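MS5a (PDB 6L77) is a meiosis-related plant protein of unsettled molecular function, whose cystatin-like folds have been linked to a non-canonical enhancement of papain. Local coordinates at residues Tyr17-Leu22 and Leu33-Ile38; Ile54-Glu59 and Val67-Asn72. All coordinates share one frame; numbering follows the deposited sequence.

Contact 1 of 2, residues Tyr17-Leu22 and Leu33-Ile38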
ATOM      1  N   TYR A  17       2.637  -4.951  -6.952  1.00 19.30           N
ATOM      2  CA  TYR A  17       1.548  -5.834  -6.534  1.00 18.84           C
ATOM      3  C   TYR A  17       2.073  -7.087  -5.845  1.00 17.66           C
ATOM      4  O   TYR A  17       1.442  -7.594  -4.910  1.00 17.68           O
ATOM      5  CB  TYR A  17       0.665  -6.209  -7.727  1.00 16.41           C
ATOM      6  CG  TYR A  17      -0.225  -5.074  -8.160  1.00 17.04           C
ATOM      7  CD1 TYR A  17      -0.493  -4.023  -7.291  1.00 19.88           C
ATOM      8  CD2 TYR A  17      -0.793  -5.034  -9.429  1.00 20.78           C
ATOM      9  CE1 TYR A  17      -1.305  -2.957  -7.668  1.00 21.98           C
ATOM     10  CE2 TYR A  17      -1.619  -3.964  -9.818  1.00 20.95           C
ATOM     11  CZ  TYR A  17      -1.862  -2.934  -8.928  1.00 24.73           C
ATOM     12  OH  TYR A  17      -2.666  -1.874  -9.280  1.00 25.56           O
ATOM     13  N   ALA A  18       3.214  -7.613  -6.292  1.00 18.75           N
ATOM     14  CA  ALA A  18       3.836  -8.711  -5.549  1.00 17.53           C
ATOM     15  C   ALA A  18       4.157  -8.293  -4.114  1.00 16.06           C
ATOM     16  O   ALA A  18       3.972  -9.067  -3.166  1.00 16.65           O
ATOM     17  CB  ALA A  18       5.107  -9.169  -6.254  1.00 19.23           C
ATOM     18  N   THR A  19       4.662  -7.080  -3.940  1.00 15.21           N
ATOM     19  CA  THR A  19       5.007  -6.624  -2.601  1.00 15.61           C
ATOM     20  C   THR A  19       3.755  -6.377  -1.762  1.00 16.98           C
ATOM     21  O   THR A  19       3.760  -6.621  -0.550  1.00 15.18           O
ATOM     22  CB  THR A  19       5.862  -5.363  -2.719  1.00 19.21           C
ATOM     23  OG1 THR A  19       6.965  -5.644  -3.580  1.00 19.86           O
ATOM     24  CG2 THR A  19       6.373  -4.899  -1.355  1.00 19.86           C
ATOM     25  N   VAL A  20       2.675  -5.918  -2.391  1.00 17.09           N
ATOM     26  CA  VAL A  20       1.396  -5.815  -1.689  1.00 16.35           C
ATOM     27  C   VAL A  20       0.948  -7.187  -1.198  1.00 18.12           C
ATOM     28  O   VAL A  20       0.463  -7.331  -0.067  1.00 17.23           O
ATOM     29  CB  VAL A  20       0.335  -5.177  -2.601  1.00 19.01           C
ATOM     30  CG1 VAL A  20      -1.068  -5.320  -1.981  1.00 23.86           C
ATOM     31  CG2 VAL A  20       0.666  -3.717  -2.835  1.00 18.22           C
ATOM     32  N   GLY A  21       1.070  -8.209  -2.051  1.00 14.55           N
ATOM     33  CA  GLY A  21       0.697  -9.546  -1.623  1.00 15.87           C
ATOM     34  C   GLY A  21       1.519 -10.019  -0.439  1.00 14.46           C
ATOM     35  O   GLY A  21       0.988 -10.623   0.491  1.00 15.86           O
ATOM     36  N   LEU A  22       2.836  -9.781  -0.475  1.00 15.61           N
ATOM     37  CA  LEU A  22       3.664 -10.160   0.667  1.00 13.12           C
ATOM     38  C   LEU A  22       3.281  -9.372   1.912  1.00 19.09           C
ATOM     39  O   LEU A  22       3.320  -9.911   3.026  1.00 18.41           O
ATOM     40  CB  LEU A  22       5.138  -9.951   0.330  1.00 13.17           C
ATOM     41  CG  LEU A  22       5.675 -10.945  -0.707  1.00 18.05           C
ATOM     42  CD1 LEU A  22       7.073 -10.565  -1.047  1.00 23.00           C
ATOM     43  CD2 LEU A  22       5.649 -12.359  -0.140  1.00 19.29           C
ATOM     44  N   LEU A  33       8.528 -12.437   5.049  1.00 18.10           N
ATOM     45  CA  LEU A  33       8.911 -12.896   3.725  1.00 17.12           C
ATOM     46  C   LEU A  33       9.249 -11.692   2.857  1.00 19.09           C
ATOM     47  O   LEU A  33       8.527 -10.688   2.860  1.00 20.12           O
ATOM     48  CB  LEU A  33       7.789 -13.698   3.064  1.00 17.80           C
ATOM     49  CG  LEU A  33       7.323 -14.980   3.747  1.00 24.28           C
ATOM     50  CD1 LEU A  33       6.325 -15.657   2.813  1.00 23.62           C
ATOM     51  CD2 LEU A  33       8.494 -15.896   4.033  1.00 31.51           C
ATOM     52  N   TYR A  34      10.340 -11.804   2.107  1.00 18.08           N
ATOM     53  CA  TYR A  34      10.806 -10.724   1.252  1.00 17.54           C
ATOM     54  C   TYR A  34      10.767 -11.162  -0.204  1.00 17.34           C
ATOM     55  O   TYR A  34      10.992 -12.331  -0.525  1.00 19.58           O
ATOM     56  CB  TYR A  34      12.233 -10.300   1.620  1.00 15.20           C
ATOM     57  CG  TYR A  34      12.367  -9.856   3.052  1.00 16.73           C
ATOM     58  CD1 TYR A  34      11.762  -8.683   3.495  1.00 21.23           C
ATOM     59  CD2 TYR A  34      13.093 -10.609   3.962  1.00 21.46           C
ATOM     60  CE1 TYR A  34      11.881  -8.275   4.826  1.00 25.73           C
ATOM     61  CE2 TYR A  34      13.219 -10.201   5.297  1.00 19.83           C
ATOM     62  CZ  TYR A  34      12.619  -9.041   5.710  1.00 23.87           C
ATOM     63  OH  TYR A  34      12.751  -8.648   7.026  1.00 29.75           O
ATOM     64  N   LEU A  35      10.491 -10.209  -1.088  1.00 18.05           N
ATOM     65  CA  LEU A  35      10.435 -10.528  -2.507  1.00 14.55           C
ATOM     66  C   LEU A  35      11.831 -10.862  -3.018  1.00 19.38           C
ATOM     67  O   LEU A  35      12.773 -10.077  -2.863  1.00 18.06           O
ATOM     68  CB  LEU A  35       9.842  -9.354  -3.292  1.00 14.65           C
ATOM     69  CG  LEU A  35       9.851  -9.520  -4.807  1.00 17.51           C
ATOM     70  CD1 LEU A  35       8.979 -10.723  -5.216  1.00 18.62           C
ATOM     71  CD2 LEU A  35       9.370  -8.230  -5.490  1.00 22.01           C
ATOM     72  N   HIS A  36      11.969 -12.035  -3.627  1.00 19.00           N
ATOM     73  CA  HIS A  36      13.225 -12.407  -4.257  1.00 17.60           C
ATOM     74  C   HIS A  36      13.186 -12.171  -5.762  1.00 20.38           C
ATOM     75  O   HIS A  36      14.066 -11.502  -6.306  1.00 23.36           O
ATOM     76  CB  HIS A  36      13.553 -13.874  -3.946  1.00 18.36           C
ATOM     77  CG  HIS A  36      14.758 -14.392  -4.671  1.00 22.00           C
ATOM     78  ND1 HIS A  36      16.035 -13.935  -4.421  1.00 25.48           N
ATOM     79  CD2 HIS A  36      14.879 -15.341  -5.628  1.00 22.77           C
ATOM     80  CE1 HIS A  36      16.890 -14.575  -5.199  1.00 28.39           C
ATOM     81  NE2 HIS A  36      16.214 -15.428  -5.947  1.00 25.41           N
ATOM     82  N   LYS A  37      12.180 -12.708  -6.451  1.00 20.41           N
ATOM     83  CA  LYS A  37      12.031 -12.437  -7.874  1.00 21.26           C
ATOM     84  C   LYS A  37      10.601 -12.746  -8.286  1.00 19.16           C
ATOM     85  O   LYS A  37       9.881 -13.470  -7.598  1.00 18.77           O
ATOM     86  CB  LYS A  37      13.003 -13.268  -8.719  1.00 28.97           C
ATOM     87  CG  LYS A  37      12.680 -14.747  -8.724  1.00 31.03           C
ATOM     88  CD  LYS A  37      13.722 -15.566  -9.490  1.00 47.60           C
ATOM     89  CE  LYS A  37      13.776 -15.195 -10.957  1.00 60.98           C
ATOM     90  NZ  LYS A  37      12.596 -15.710 -11.706  1.00 72.59           N
ATOM     91  N   ILE A  38      10.209 -12.192  -9.429  1.00 19.32           N
ATOM     92  CA  ILE A  38       8.959 -12.569 -10.091  1.00 16.95           C
ATOM     93  C   ILE A  38       9.278 -13.667 -11.102  1.00 18.41           C
ATOM     94  O   ILE A  38      10.160 -13.492 -11.944  1.00 24.23           O
ATOM     95  CB  ILE A  38       8.324 -11.360 -10.801  1.00 22.21           C
ATOM     96  CG1 ILE A  38       8.212 -10.140  -9.875  1.00 32.10           C
ATOM     97  CG2 ILE A  38       6.980 -11.770 -11.453  1.00 20.76           C
ATOM     98  CD1 ILE A  38       7.244 -10.299  -8.762  1.00 26.75           C
TER
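In the N-terminal helix-and-strand part of a cystatin-like fold, helix 12-29 packs against strand 34-45, an outermost strand of the sheet, bringing Ala18, Thr19 and Leu22 against Leu33, Leu35 and Ile38. The short segments run at 141° to each other, antiparallel in sense but strongly skewed, with axes 8.6 Å apart at closest; no hydrogen bond passes between them, and the contact is mostly apolar, made largely by methyl groups. Leu22 takes the largest share of the contact. Its CG lies anti to the carbonyl carbon (chi1 -70°), and the two methyls beyond it divide the work: CD1 sits against the strand backbone, 3.4 Å from Leu35 N and 3.8 Å from Leu35 CB, whereas CD2 faces Leu33 CB at 4.1 Å, the side chains of Leu22 and Leu33 crossing at about a right angle. One helical turn earlier, Ala18 offers a single methyl. Ile38 CD1 comes within 3.5 Å of Ala18 CB, tighter than ordinary van der Waals contact, although the CB of Ile38 is not directed at the helix and it is the terminal methyl that closes the distance. Leu35 CD1 lies looser, 4.3 Å from Ala18 CB. The other Leu35 methyl, CD2, is 4.0 Å from Thr19 OG1 and meets that side chain roughly at a right angle; the hydroxyl itself is hydrogen-bonded to Lys15 O within the helix. Ala18 and Leu35 both also touch Leu56 of strand 49-60, so the interface continues onto the next strand, while Thr19 leans on Leu141 of helix 138-150. His36 and Lys37 both face Ile57 in a classic beta bulge. A helix laid across an antiparallel sheet is the core arrangement of the cystatin fold, consistent with the cystatin-like description of this protein.

Contact 2 of 2, residues Ile54-Glu59 and Val67-Asn72; sequences ITLIAE and VVFETN
Ile54-Glu59 and Val67-Asn72 pair Ile54 with Thr71, Leu56 with Phe69 and Ala58 with Val67, and each of these hydrogen-bonded pairs uses both its N-H groups and both its carbonyls. At Ile54 and Thr71 the N-H of Ile54 reaches Thr71 O at 2.8 Å, and Thr71 N reaches Ile54 O in return. In the middle pair the two bonds differ: Leu56 N to Phe69 O is almost straight (175° at the hydrogen), while Phe69 N to Leu56 O is short, 2.7 Å, but bent to 139°. Ala58 and Val67 exchange two further bonds. Between the pairs, CA-H groups of Thr55, Ile57, Val68 and Glu70 give the same carbonyls supplementary contacts, such as Glu70 CA to Ile54 O at 3.4 Å. Outward, the backbone of Thr55 hydrogen-bonds to Glu39 and Lys40, and that of Ile57 to His36 and Lys37, on strand 34-45. This ladder belongs to the beta hairpin of strands 49-60 and 65-75 in the antiparallel sheet. On the sheet face toward helix 12-29, Leu56 and Phe69 stand side by side, pointing the same way. Leu56 CG takes the position between backbone N and carbonyl carbon (chi1 56°), and Leu56 CD2 lies at the ring edge, 3.7 Å from Phe69 CD2. Leu56 CD2 also lies 3.4 Å from Thr71 OG1, a buried hydroxyl for which the model offers no hydrogen-bonding partner. The reverse face carries Thr55, whose CG2 meets Val68 CG2 at 3.6 Å and whose OG1 is hydrogen-bonded to Lys91 NZ; beside it Ile57 CD1 rests 3.8 Å from Val68 CB.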
ATOM      1  N   ILE A  54       0.091 -13.329 -10.177  1.00 16.18           N
ATOM      2  CA  ILE A  54       1.542 -13.215 -10.136  1.00 15.79           C
ATOM      3  C   ILE A  54       2.091 -14.400  -9.354  1.00 20.35           C
ATOM      4  O   ILE A  54       1.632 -14.686  -8.240  1.00 18.13           O
ATOM      5  CB  ILE A  54       1.981 -11.896  -9.478  1.00 19.32           C
ATOM      6  CG1 ILE A  54       1.385 -10.709 -10.218  1.00 16.75           C
ATOM      7  CG2 ILE A  54       3.517 -11.803  -9.402  1.00 19.27           C
ATOM      8  CD1 ILE A  54       1.448  -9.403  -9.387  1.00 17.94           C
ATOM      9  N   THR A  55       3.072 -15.077  -9.935  1.00 15.41           N
ATOM     10  CA  THR A  55       3.814 -16.126  -9.256  1.00 16.32           C
ATOM     11  C   THR A  55       5.188 -15.569  -8.921  1.00 17.39           C
ATOM     12  O   THR A  55       5.939 -15.168  -9.818  1.00 16.80           O
ATOM     13  CB  THR A  55       3.925 -17.370 -10.140  1.00 21.18           C
ATOM     14  OG1 THR A  55       2.610 -17.814 -10.502  1.00 19.43           O
ATOM     15  CG2 THR A  55       4.678 -18.487  -9.402  1.00 19.02           C
ATOM     16  N   LEU A  56       5.513 -15.516  -7.636  1.00 15.98           N
ATOM     17  CA  LEU A  56       6.763 -14.907  -7.210  1.00 15.53           C
ATOM     18  C   LEU A  56       7.487 -15.852  -6.263  1.00 15.20           C
ATOM     19  O   LEU A  56       6.893 -16.779  -5.709  1.00 18.11           O
ATOM     20  CB  LEU A  56       6.524 -13.559  -6.520  1.00 16.30           C
ATOM     21  CG  LEU A  56       5.569 -13.639  -5.325  1.00 25.49           C
ATOM     22  CD1 LEU A  56       6.225 -13.064  -4.094  1.00 29.38           C
ATOM     23  CD2 LEU A  56       4.224 -12.953  -5.593  1.00 34.71           C
ATOM     24  N   ILE A  57       8.784 -15.603  -6.098  1.00 18.35           N
ATOM     25  CA  ILE A  57       9.612 -16.313  -5.135  1.00 18.37           C
ATOM     26  C   ILE A  57       9.871 -15.355  -3.987  1.00 16.36           C
ATOM     27  O   ILE A  57      10.329 -14.230  -4.212  1.00 18.51           O
ATOM     28  CB  ILE A  57      10.937 -16.791  -5.752  1.00 18.65           C
ATOM     29  CG1 ILE A  57      10.676 -17.574  -7.044  1.00 22.06           C
ATOM     30  CG2 ILE A  57      11.713 -17.612  -4.737  1.00 22.47           C
ATOM     31  CD1 ILE A  57       9.721 -18.724  -6.869  1.00 22.88           C
ATOM     32  N   ALA A  58       9.534 -15.779  -2.774  1.00 15.28           N
ATOM     33  CA  ALA A  58       9.841 -15.024  -1.568  1.00 17.82           C
ATOM     34  C   ALA A  58      11.001 -15.683  -0.837  1.00 21.91           C
ATOM     35  O   ALA A  58      11.106 -16.914  -0.811  1.00 20.04           O
ATOM     36  CB  ALA A  58       8.629 -14.940  -0.639  1.00 17.06           C
ATOM     37  N   GLU A  59      11.865 -14.865  -0.242  1.00 18.51           N
ATOM     38  CA  GLU A  59      12.932 -15.366   0.615  1.00 16.18           C
ATOM     39  C   GLU A  59      12.477 -15.318   2.070  1.00 17.65           C
ATOM     40  O   GLU A  59      11.890 -14.325   2.521  1.00 19.76           O
ATOM     41  CB  GLU A  59      14.227 -14.557   0.441  1.00 18.44           C
ATOM     42  CG  GLU A  59      15.359 -15.104   1.328  1.00 21.34           C
ATOM     43  CD  GLU A  59      16.741 -14.497   1.047  1.00 29.53           C
ATOM     44  OE1 GLU A  59      16.867 -13.560   0.226  1.00 23.45           O
ATOM     45  OE2 GLU A  59      17.712 -14.984   1.656  1.00 25.44           O
ATOM     46  N   VAL A  67      10.408 -19.588  -1.183  1.00 17.74           N
ATOM     47  CA  VAL A  67       9.036 -20.083  -1.181  1.00 19.18           C
ATOM     48  C   VAL A  67       8.314 -19.517  -2.400  1.00 18.55           C
ATOM     49  O   VAL A  67       8.240 -18.294  -2.569  1.00 18.10           O
ATOM     50  CB  VAL A  67       8.330 -19.674   0.116  1.00 23.27           C
ATOM     51  CG1 VAL A  67       6.878 -20.177   0.143  1.00 26.37           C
ATOM     52  CG2 VAL A  67       9.140 -20.171   1.339  1.00 29.67           C
ATOM     53  N   VAL A  68       7.774 -20.392  -3.246  1.00 15.15           N
ATOM     54  CA  VAL A  68       6.987 -19.882  -4.356  1.00 14.88           C
ATOM     55  C   VAL A  68       5.621 -19.466  -3.826  1.00 17.53           C
ATOM     56  O   VAL A  68       4.999 -20.142  -2.992  1.00 19.96           O
ATOM     57  CB  VAL A  68       6.919 -20.907  -5.507  1.00 22.12           C
ATOM     58  CG1 VAL A  68       6.397 -22.252  -5.028  1.00 27.25           C
ATOM     59  CG2 VAL A  68       6.104 -20.346  -6.680  1.00 21.81           C
ATOM     60  N   PHE A  69       5.160 -18.327  -4.311  1.00 15.62           N
ATOM     61  CA  PHE A  69       4.108 -17.546  -3.686  1.00 14.79           C
ATOM     62  C   PHE A  69       3.198 -17.032  -4.795  1.00 18.61           C
ATOM     63  O   PHE A  69       3.694 -16.628  -5.850  1.00 19.81           O
ATOM     64  CB  PHE A  69       4.770 -16.394  -2.918  1.00 22.32           C
ATOM     65  CG  PHE A  69       3.870 -15.661  -1.977  1.00 24.91           C
ATOM     66  CD1 PHE A  69       3.757 -16.072  -0.663  1.00 27.82           C
ATOM     67  CD2 PHE A  69       3.188 -14.525  -2.389  1.00 25.44           C
ATOM     68  CE1 PHE A  69       2.958 -15.390   0.225  1.00 23.75           C
ATOM     69  CE2 PHE A  69       2.376 -13.824  -1.514  1.00 28.10           C
ATOM     70  CZ  PHE A  69       2.262 -14.254  -0.197  1.00 29.92           C
ATOM     71  N   GLU A  70       1.882 -17.058  -4.566  1.00 16.82           N
ATOM     72  CA  GLU A  70       0.903 -16.566  -5.535  1.00 18.85           C
ATOM     73  C   GLU A  70       0.224 -15.313  -4.988  1.00 22.23           C
ATOM     74  O   GLU A  70      -0.157 -15.276  -3.814  1.00 22.29           O
ATOM     75  CB  GLU A  70      -0.128 -17.656  -5.832  1.00 23.11           C
ATOM     76  CG  GLU A  70      -1.277 -17.234  -6.707  1.00 43.87           C
ATOM     77  CD  GLU A  70      -2.178 -18.405  -7.047  1.00 57.99           C
ATOM     78  OE1 GLU A  70      -2.185 -19.391  -6.281  1.00 58.97           O
ATOM     79  OE2 GLU A  70      -2.867 -18.347  -8.085  1.00 66.40           O
ATOM     80  N   THR A  71       0.108 -14.277  -5.822  1.00 18.49           N
ATOM     81  CA  THR A  71      -0.630 -13.058  -5.478  1.00 16.51           C
ATOM     82  C   THR A  71      -1.611 -12.767  -6.604  1.00 20.34           C
ATOM     83  O   THR A  71      -1.218 -12.784  -7.773  1.00 21.98           O
ATOM     84  CB  THR A  71       0.315 -11.844  -5.294  1.00 18.79           C
ATOM     85  OG1 THR A  71       1.209 -12.065  -4.188  1.00 27.98           O
ATOM     86  CG2 THR A  71      -0.481 -10.580  -5.008  1.00 20.24           C
ATOM     87  N   ASN A  72      -2.876 -12.498  -6.265  1.00 18.47           N
ATOM     88  CA  ASN A  72      -3.883 -12.099  -7.252  1.00 21.96           C
ATOM     89  C   ASN A  72      -4.420 -10.718  -6.885  1.00 24.02           C
ATOM     90  O   ASN A  72      -4.835 -10.498  -5.743  1.00 20.03           O
ATOM     91  CB  ASN A  72      -5.050 -13.089  -7.313  1.00 22.93           C
ATOM     92  CG  ASN A  72      -4.675 -14.412  -7.967  1.00 35.78           C
ATOM     93  OD1 ASN A  72      -3.497 -14.711  -8.200  1.00 43.16           O
ATOM     94  ND2 ASN A  72      -5.682 -15.219  -8.250  1.00 41.69           N
TER

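In the fold
Contact 1 closes before contact 2 opens along the chain, yet their centres lie only about 7 Å apart, on the same side of the chain's centre. Strand 34-45 of contact 1 is the immediate sheet neighbour of strand 49-60 of contact 2. The shared sheet is supported by two probable hydrogen bonds: Tyr34 O to Glu59 N at 2.7 Å and His36 N to Ile57 O at 2.8 Å. Helix 12-29 spans the two, since Tyr17 reaches Ile54 and Leu22 reaches Phe69. Together they describe the helix and first three strands of a nine-strand antiparallel sheet, consistent with a cystatin-like unit.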